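Local coordinates for protein ancestral congerin Con-anc (PDB 3AJY) that binds beta-galactoside sugars as a reconstructed ancestral fish galectin, with galactose and glucose units bound in its pocket, at residues A[89-92]-A[97-100]; A[37-42]-A[118-123]. All coordinates share one frame; numbering follows the deposited sequence.

Contact 1: A[89-92]-A[97-100]; sequences TITF and FYIE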
loop_
_atom_site.group_PDB
_atom_site.type_symbol
_atom_site.label_atom_id
_atom_site.label_comp_id
_atom_site.label_asym_id
_atom_site.label_seq_id
_atom_site.Cartn_x
_atom_site.Cartn_y
_atom_site.Cartn_z
ATOM N N THR A 89 -11.002 2.798 7.683
ATOM C CA THR A 89 -9.935 2.206 8.521
ATOM C C THR A 89 -10.423 0.923 9.196
ATOM O O THR A 89 -11.530 0.877 9.758
ATOM C CB THR A 89 -9.397 3.220 9.564
ATOM O OG1 THR A 89 -8.811 4.334 8.874
ATOM C CG2 THR A 89 -8.329 2.597 10.461
ATOM N N ILE A 90 -9.590 -0.112 9.131
ATOM C CA ILE A 90 -9.934 -1.444 9.628
ATOM C C ILE A 90 -8.839 -1.943 10.559
ATOM O O ILE A 90 -7.653 -1.798 10.279
ATOM C CB ILE A 90 -10.058 -2.484 8.470
ATOM C CG1 ILE A 90 -11.080 -2.020 7.416
ATOM C CG2 ILE A 90 -10.453 -3.857 9.037
ATOM C CD1 ILE A 90 -11.044 -2.837 6.104
ATOM N N THR A 91 -9.244 -2.522 11.673
ATOM C CA THR A 91 -8.308 -3.195 12.555
ATOM C C THR A 91 -9.060 -4.388 13.086
ATOM O O THR A 91 -10.277 -4.466 12.934
ATOM C CB THR A 91 -7.814 -2.271 13.722
ATOM O OG1 THR A 91 -6.721 -2.907 14.395
ATOM C CG2 THR A 91 -8.907 -2.015 14.716
ATOM N N PHE A 92 -8.352 -5.309 13.715
ATOM C CA PHE A 92 -9.000 -6.503 14.222
ATOM C C PHE A 92 -8.265 -7.170 15.365
ATOM O O PHE A 92 -7.057 -7.050 15.481
ATOM C CB PHE A 92 -9.194 -7.527 13.096
ATOM C CG PHE A 92 -7.919 -8.040 12.502
ATOM C CD1 PHE A 92 -7.275 -7.335 11.491
ATOM C CD2 PHE A 92 -7.390 -9.258 12.906
ATOM C CE1 PHE A 92 -6.111 -7.811 10.930
ATOM C CE2 PHE A 92 -6.219 -9.752 12.340
ATOM C CZ PHE A 92 -5.575 -9.028 11.352
ATOM N N PHE A 97 -13.471 -7.875 13.630
ATOM C CA PHE A 97 -12.941 -6.769 12.832
ATOM C C PHE A 97 -13.635 -5.511 13.309
ATOM O O PHE A 97 -14.815 -5.550 13.632
ATOM C CB PHE A 97 -13.209 -6.980 11.332
ATOM C CG PHE A 97 -12.302 -7.989 10.708
ATOM C CD1 PHE A 97 -11.051 -7.609 10.222
ATOM C CD2 PHE A 97 -12.666 -9.328 10.656
ATOM C CE1 PHE A 97 -10.185 -8.545 9.675
ATOM C CE2 PHE A 97 -11.805 -10.270 10.110
ATOM C CZ PHE A 97 -10.565 -9.882 9.619
ATOM N N TYR A 98 -12.905 -4.404 13.356
ATOM C CA TYR A 98 -13.488 -3.113 13.727
ATOM C C TYR A 98 -13.281 -2.134 12.589
ATOM O O TYR A 98 -12.149 -1.834 12.224
ATOM C CB TYR A 98 -12.849 -2.574 15.001
ATOM C CG TYR A 98 -12.863 -3.569 16.125
ATOM C CD1 TYR A 98 -11.842 -4.514 16.258
ATOM C CD2 TYR A 98 -13.907 -3.586 17.050
ATOM C CE1 TYR A 98 -11.855 -5.439 17.301
ATOM C CE2 TYR A 98 -13.924 -4.514 18.091
ATOM C CZ TYR A 98 -12.897 -5.429 18.208
ATOM O OH TYR A 98 -12.918 -6.357 19.229
ATOM N N ILE A 99 -14.380 -1.657 12.020
ATOM C CA ILE A 99 -14.350 -0.832 10.813
ATOM C C ILE A 99 -14.854 0.594 11.116
ATOM O O ILE A 99 -15.962 0.754 11.631
ATOM C CB ILE A 99 -15.239 -1.453 9.704
ATOM C CG1 ILE A 99 -14.814 -2.893 9.373
ATOM C CG2 ILE A 99 -15.221 -0.592 8.461
ATOM C CD1 ILE A 99 -15.786 -3.974 9.825
ATOM N N GLU A 100 -14.050 1.611 10.797
ATOM C CA GLU A 100 -14.472 3.015 10.923
ATOM C C GLU A 100 -14.582 3.713 9.567
ATOM O O GLU A 100 -13.629 3.751 8.794
ATOM C CB GLU A 100 -13.553 3.828 11.848
ATOM C CG GLU A 100 -14.056 5.274 12.099
ATOM C CD GLU A 100 -13.186 6.073 13.076
ATOM O OE1 GLU A 100 -11.970 5.780 13.195
ATOM O OE2 GLU A 100 -13.723 7.003 13.735
HETATM O O HOH W 1 -11.149 0.803 12.871
#
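Phe92 and Phe97 lie side by side and point the same way into the interior of the protein. Their rings are neither stacked nor edge-to-face: the planes meet at 39° and the centroids are 5.0 Å apart. The tightest touch is Phe92 CB on Phe97 CD1, at 3.4 Å. CG of Phe92 stands between its backbone N and carbonyl carbon (chi1 63°), which swings the ring away from the neighbouring strand, while the Phe97 ring leans in. CZ of Phe97 sits above one face of the Phe92 ring, toward its rim. Next along the buried face of the sheet, Ile90 CG2 meets the edge of the Phe97 ring at CD1, 4.0 Å away. Leu44 of the opposing sheet packs on Ile90 and Ile99. The segments lie on the two strands of a beta hairpin, 85-92 and 96-101, in the five-stranded sheet of the galectin beta sandwich. Between these segments, Thr89-Glu100 and Thr91-Tyr98 are antiparallel hydrogen-bonded pairs. Tyr98 N gives a nearly straight bond of 2.7 Å to Thr91 O. Thr91 N returns one to Tyr98 O at 3.0 Å. On the outer face, Thr91 CG2 rests against Tyr98 CB at 4.0 Å. The Tyr98 ring turns an edge to Thr91 O, and its OH bonds to Asp93. A water donates to both Thr89 O and Tyr98 O, 2.9 Å from the latter.

Contact 2: A[37-42]-A[118-123]; sequences ESTNSL and LNFLSL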
loop_
_atom_site.group_PDB
_atom_site.type_symbol
_atom_site.label_atom_id
_atom_site.label_comp_id
_atom_site.label_asym_id
_atom_site.label_seq_id
_atom_site.Cartn_x
_atom_site.Cartn_y
_atom_site.Cartn_z
ATOM N N GLU A 37 -6.837 -13.749 2.398
ATOM C CA GLU A 37 -5.695 -14.520 1.901
ATOM C C GLU A 37 -5.513 -14.360 0.416
ATOM O O GLU A 37 -4.380 -14.452 -0.074
ATOM C CB GLU A 37 -5.925 -16.011 2.127
ATOM C CG GLU A 37 -5.861 -16.481 3.552
ATOM C CD GLU A 37 -5.972 -17.989 3.640
ATOM O OE1 GLU A 37 -5.626 -18.679 2.641
ATOM O OE2 GLU A 37 -6.392 -18.485 4.706
ATOM N N SER A 38 -6.631 -14.193 -0.297
ATOM C CA SER A 38 -6.650 -14.105 -1.764
ATOM C C SER A 38 -8.030 -13.666 -2.260
ATOM O O SER A 38 -8.967 -13.555 -1.468
ATOM C CB SER A 38 -6.293 -15.462 -2.392
ATOM O OG SER A 38 -7.403 -16.342 -2.335
ATOM N N THR A 39 -8.143 -13.420 -3.571
ATOM C CA THR A 39 -9.410 -13.037 -4.223
ATOM C C THR A 39 -10.607 -13.852 -3.762
ATOM O O THR A 39 -11.700 -13.309 -3.588
ATOM C CB THR A 39 -9.343 -13.181 -5.759
ATOM O OG1 THR A 39 -8.050 -13.655 -6.139
ATOM C CG2 THR A 39 -9.568 -11.870 -6.430
ATOM N N ASN A 40 -10.390 -15.152 -3.566
ATOM C CA ASN A 40 -11.465 -16.094 -3.228
ATOM C C ASN A 40 -11.417 -16.636 -1.787
ATOM O O ASN A 40 -12.080 -17.618 -1.458
ATOM C CB ASN A 40 -11.492 -17.233 -4.256
ATOM C CG ASN A 40 -11.659 -16.717 -5.677
ATOM O OD1 ASN A 40 -10.796 -16.930 -6.526
ATOM N ND2 ASN A 40 -12.753 -15.992 -5.929
ATOM N N SER A 41 -10.664 -15.970 -0.922
ATOM C CA SER A 41 -10.549 -16.408 0.470
ATOM C C SER A 41 -10.397 -15.177 1.363
ATOM O O SER A 41 -9.289 -14.684 1.586
ATOM C CB SER A 41 -9.362 -17.363 0.633
ATOM O OG SER A 41 -9.365 -17.951 1.916
ATOM N N LEU A 42 -11.525 -14.692 1.855
ATOM C CA LEU A 42 -11.592 -13.377 2.462
ATOM C C LEU A 42 -12.158 -13.489 3.843
ATOM O O LEU A 42 -13.167 -14.177 4.048
ATOM C CB LEU A 42 -12.491 -12.447 1.640
ATOM C CG LEU A 42 -12.216 -12.180 0.161
ATOM C CD1 LEU A 42 -13.328 -11.284 -0.363
ATOM C CD2 LEU A 42 -10.846 -11.516 -0.034
ATOM N N LEU A 118 -3.449 -10.826 7.944
ATOM C CA LEU A 118 -4.028 -10.900 6.582
ATOM C C LEU A 118 -3.041 -10.430 5.528
ATOM O O LEU A 118 -2.394 -9.404 5.714
ATOM C CB LEU A 118 -5.325 -10.086 6.483
ATOM C CG LEU A 118 -6.392 -10.405 7.536
ATOM C CD1 LEU A 118 -7.574 -9.462 7.390
ATOM C CD2 LEU A 118 -6.833 -11.868 7.460
ATOM N N ASN A 119 -2.933 -11.172 4.419
ATOM C CA ASN A 119 -1.894 -10.902 3.420
ATOM C C ASN A 119 -2.390 -10.371 2.074
ATOM O O ASN A 119 -1.588 -10.116 1.168
ATOM C CB ASN A 119 -1.024 -12.144 3.198
ATOM C CG ASN A 119 -0.280 -12.565 4.452
ATOM O OD1 ASN A 119 0.773 -11.985 4.805
ATOM N ND2 ASN A 119 -0.814 -13.586 5.141
ATOM N N PHE A 120 -3.698 -10.197 1.949
ATOM C CA PHE A 120 -4.301 -9.788 0.685
ATOM C C PHE A 120 -5.330 -8.692 0.900
ATOM O O PHE A 120 -6.152 -8.785 1.795
ATOM C CB PHE A 120 -4.926 -10.997 -0.021
ATOM C CG PHE A 120 -5.721 -10.649 -1.248
ATOM C CD1 PHE A 120 -7.057 -10.262 -1.139
ATOM C CD2 PHE A 120 -5.135 -10.719 -2.524
ATOM C CE1 PHE A 120 -7.815 -9.949 -2.280
ATOM C CE2 PHE A 120 -5.889 -10.409 -3.672
ATOM C CZ PHE A 120 -7.224 -10.019 -3.547
ATOM N N LEU A 121 -5.243 -7.653 0.071
ATOM C CA LEU A 121 -6.199 -6.549 0.023
ATOM C C LEU A 121 -6.565 -6.228 -1.424
ATOM O O LEU A 121 -5.697 -6.154 -2.288
ATOM C CB LEU A 121 -5.600 -5.278 0.664
ATOM C CG LEU A 121 -6.242 -3.921 0.315
ATOM C CD1 LEU A 121 -7.611 -3.754 0.939
ATOM C CD2 LEU A 121 -5.365 -2.712 0.715
ATOM N N SER A 122 -7.849 -5.998 -1.673
ATOM C CA SER A 122 -8.270 -5.430 -2.945
ATOM C C SER A 122 -9.410 -4.481 -2.697
ATOM O O SER A 122 -10.041 -4.522 -1.642
ATOM C CB SER A 122 -8.749 -6.527 -3.902
ATOM O OG SER A 122 -9.959 -7.085 -3.424
ATOM N N LEU A 123 -9.642 -3.622 -3.685
ATOM C CA LEU A 123 -10.892 -2.923 -3.883
ATOM C C LEU A 123 -11.528 -3.474 -5.162
ATOM O O LEU A 123 -10.835 -3.716 -6.164
ATOM C CB LEU A 123 -10.613 -1.435 -4.073
ATOM C CG LEU A 123 -11.785 -0.524 -4.414
ATOM C CD1 LEU A 123 -11.607 0.839 -3.793
ATOM C CD2 LEU A 123 -11.958 -0.380 -5.916
#
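Phe120 packs its ring against the backbone of the turn at Ser38 and Thr39. This is mainly side chain on main chain. Ser38 C lies over the centre of one ring face, 3.6 Å above the plane. Thr39 N stands over the same face nearer the rim, 3.5 Å from Phe120 CZ. CG of Phe120 is anti to its backbone N (chi1 173°), and this carries the ring toward the turn. At the base of the side chain, Phe120 CB meets Glu37 C at 3.4 Å. Apolar side-chain contact is slight: Leu42 CD2 reaches Phe120 CE1 at 4.1 Å, coming obliquely to the ring. The turn links strands 30-35 and 41-52 of the six-stranded sheet of the galectin sandwich. It is a type I beta turn from Ser38 to Ser41, and it overlaps a classic beta bulge in which Glu37 and Ser38 both face Ser41. No hydrogen bond joins the two segments. Within 37-42, Ser41 O accepts from Glu37 N at 2.7 Å and from Ser38 N at 3.3 Å, and Ser41 N bonds back to Ser38 O. The carboxylate of Glu37 forms a salt bridge with Lys115. Phe120 and Leu121 also pair in parallel with a strand of the second subunit, which extends the sheet across the interface.

Overall arrangement
Contact 1 and contact 2 belong to the two opposing sheets of one beta sandwich, with centres about 15 Å apart. Contact 1 joins adjacent strands by regular backbone bonds, with one face in the core and the other partly exposed. Contact 2 has no hydrogen bond between its segments. It lies where a turn meets strand 117-125, at the subunit interface, and sets a buried ring against a partly exposed turn. Leu118 connects the two: its CD1 lies 3.6 Å from Phe97 CE1, and it also packs on Phe92. In sequence, the hairpin of contact 1 falls within the long stretch between the two segments of contact 2.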